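Local coordinates for putative phosphinothricin n-acetyltransferase (Acinetobacter baylyi, PDB 2JLM), which probably transfers the acetyl group of acetyl-CoA to the amino group of L-methionine sulfone and L-methionine sulfoximine, as a member of the GNAT family, at residues W52-T55 / K56-N59. Numbering follows the deposited sequence.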
ATOM      1  N   TRP D  52       9.163  12.374  12.816  1.00 58.59           N
ATOM      2  CA  TRP D  52       7.733  12.612  12.665  1.00 50.28           C
ATOM      3  C   TRP D  52       7.254  12.083  11.317  1.00 59.60           C
ATOM      4  O   TRP D  52       6.294  11.319  11.255  1.00 31.96           O
ATOM      5  CB  TRP D  52       7.445  14.108  12.786  1.00 61.14           C
ATOM      6  CG  TRP D  52       5.991  14.494  12.883  1.00 57.81           C
ATOM      7  CD1 TRP D  52       5.217  14.505  14.009  1.00 58.69           C
ATOM      8  CD2 TRP D  52       5.156  14.970  11.819  1.00 48.58           C
ATOM      9  NE1 TRP D  52       3.948  14.941  13.708  1.00 60.08           N
ATOM     10  CE2 TRP D  52       3.886  15.235  12.372  1.00 33.64           C
ATOM     11  CE3 TRP D  52       5.357  15.191  10.454  1.00 47.90           C
ATOM     12  CZ2 TRP D  52       2.827  15.708  11.608  1.00 38.42           C
ATOM     13  CZ3 TRP D  52       4.299  15.663   9.695  1.00 39.60           C
ATOM     14  CH2 TRP D  52       3.053  15.916  10.273  1.00 38.93           C
ATOM     15  N   PHE D  53       7.926  12.469  10.236  1.00 45.64           N
ATOM     16  CA  PHE D  53       7.510  11.990   8.924  1.00 38.71           C
ATOM     17  C   PHE D  53       7.638  10.478   8.829  1.00 55.51           C
ATOM     18  O   PHE D  53       6.784   9.808   8.242  1.00 45.50           O
ATOM     19  CB  PHE D  53       8.279  12.688   7.804  1.00 44.32           C
ATOM     20  CG  PHE D  53       7.704  14.020   7.430  1.00 53.93           C
ATOM     21  CD1 PHE D  53       8.214  15.188   7.975  1.00 54.81           C
ATOM     22  CD2 PHE D  53       6.637  14.104   6.555  1.00 47.51           C
ATOM     23  CE1 PHE D  53       7.680  16.416   7.640  1.00 55.95           C
ATOM     24  CE2 PHE D  53       6.097  15.333   6.214  1.00 54.15           C
ATOM     25  CZ  PHE D  53       6.619  16.489   6.757  1.00 52.16           C
ATOM     26  N   ALA D  54       8.690   9.944   9.442  1.00 32.93           N
ATOM     27  CA  ALA D  54       8.961   8.512   9.391  1.00 63.76           C
ATOM     28  C   ALA D  54       7.830   7.719  10.034  1.00 27.12           C
ATOM     29  O   ALA D  54       7.308   6.765   9.447  1.00 42.54           O
ATOM     30  CB  ALA D  54      10.292   8.197  10.066  1.00 49.29           C
ATOM     31  N   THR D  55       7.454   8.123  11.242  1.00 43.37           N
ATOM     32  CA  THR D  55       6.355   7.489  11.965  1.00 33.56           C
ATOM     33  C   THR D  55       5.095   7.407  11.108  1.00 42.72           C
ATOM     34  O   THR D  55       4.442   6.361  11.029  1.00 45.07           O
ATOM     35  CB  THR D  55       6.053   8.238  13.280  1.00 45.53           C
ATOM     36  OG1 THR D  55       7.181   8.124  14.160  1.00 38.02           O
ATOM     37  CG2 THR D  55       4.807   7.664  13.972  1.00 24.32           C
ATOM     38  N   LYS D  56       4.761   8.506  10.444  1.00 49.77           N
ATOM     39  CA  LYS D  56       3.519   8.544   9.682  1.00 46.78           C
ATOM     40  C   LYS D  56       3.578   7.672   8.440  1.00 35.55           C
ATOM     41  O   LYS D  56       2.572   7.065   8.062  1.00 39.40           O
ATOM     42  CB  LYS D  56       3.095   9.988   9.385  1.00 38.60           C
ATOM     43  CG  LYS D  56       2.300  10.581  10.554  1.00 34.80           C
ATOM     44  CD  LYS D  56       2.478  12.067  10.705  1.00 36.10           C
ATOM     45  CE  LYS D  56       2.003  12.515  12.081  1.00 30.52           C
ATOM     46  NZ  LYS D  56       0.730  11.844  12.466  1.00 28.77           N
ATOM     47  N   ARG D  57       4.762   7.592   7.831  1.00 40.51           N
ATOM     48  CA  ARG D  57       4.998   6.722   6.677  1.00 35.19           C
ATOM     49  C   ARG D  57       4.867   5.259   7.067  1.00 43.80           C
ATOM     50  O   ARG D  57       4.051   4.526   6.509  1.00 31.89           O
ATOM     51  CB  ARG D  57       6.399   6.945   6.096  1.00 49.68           C
ATOM     52  CG  ARG D  57       6.487   8.009   5.022  1.00 53.39           C
ATOM     53  CD  ARG D  57       7.843   7.960   4.312  1.00 57.33           C
ATOM     54  NE  ARG D  57       8.960   8.216   5.219  1.00 53.84           N
ATOM     55  CZ  ARG D  57       9.492   9.418   5.435  1.00 64.66           C
ATOM     56  NH1 ARG D  57       9.008  10.482   4.807  1.00 47.93           N
ATOM     57  NH2 ARG D  57      10.507   9.557   6.280  1.00 59.39           N
ATOM     58  N   GLN D  58       5.697   4.837   8.015  1.00 48.69           N
ATOM     59  CA  GLN D  58       5.670   3.470   8.518  1.00 38.51           C
ATOM     60  C   GLN D  58       4.241   3.028   8.815  1.00 54.06           C
ATOM     61  O   GLN D  58       3.849   1.911   8.484  1.00 45.06           O
ATOM     62  CB  GLN D  58       6.545   3.356   9.775  1.00 51.07           C
ATOM     63  CG  GLN D  58       6.239   2.156  10.669  1.00 79.79           C
ATOM     64  CD  GLN D  58       7.054   0.918  10.323  1.00102.71           C
ATOM     65  OE1 GLN D  58       7.379   0.671   9.160  1.00 74.20           O
ATOM     66  NE2 GLN D  58       7.382   0.128  11.342  1.00 92.78           N
ATOM     67  N   ASN D  59       3.453   3.919   9.412  1.00 43.03           N
ATOM     68  CA  ASN D  59       2.124   3.552   9.883  1.00 36.53           C
ATOM     69  C   ASN D  59       0.997   3.834   8.908  1.00 44.59           C
ATOM     70  O   ASN D  59      -0.172   3.558   9.204  1.00 40.85           O
ATOM     71  CB  ASN D  59       1.828   4.258  11.198  1.00 54.07           C
ATOM     72  CG  ASN D  59       2.616   3.691  12.342  1.00 42.02           C
ATOM     73  OD1 ASN D  59       2.422   2.539  12.728  1.00 45.00           O
ATOM     74  ND2 ASN D  59       3.511   4.496  12.900  1.00 46.56           N
TER
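The torsions of Trp52 and Lys56 bring the pair together: the indole swings out with CG opposite the backbone N (chi1 -170°), while the lysine chain, kinked at its second and fourth torsions, runs across one face of the ring system. The fit is a CH-pi contact, since CD of Lys56 stands 3.8 Å from the centroid of the six-membered ring of Trp52 and only 11° off its normal. CE lies over the same face but nearer the rim, 3.3 Å from CE2 of Trp52. The ammonium turns away from the ring, and NZ of Lys56 is hydrogen-bonded to Ser78 OG on strand 73-81. At the next residue, the guanidinium of Arg57 folds back over the preceding turn, with one face above the carbonyl O of Phe53, and NH1 lies 3.8 Å from Phe53 CB; NH2 forms a salt bridge with Glu17 on helix 17-34.

All of this belongs to the last turns of helix 46-58, an alpha helix of the GNAT fold. Trp52 and Phe53 touch both Ile24 of helix 17-34 and Ile63 of strand 63-68, so this part of the helix packs against a neighbouring helix and the central sheet. Its i to i+4 bonding is regular at Arg57 N to Phe53 O (3.0 Å) and Gln58 N to Ala54 O (2.9 Å), but weak at Lys56 N to Trp52 O. Farther along, Thr55 O accepts two bonds from Asn59, one from backbone N (3.1 Å) and one from side-chain ND2 (2.8 Å). Both are bent, the side-chain one to 140° at the hydrogen. The two donors approach from opposite faces of the carbonyl plane, and ND2 also lies 3.6 Å from Thr55 CG2, the two side chains running alongside each other.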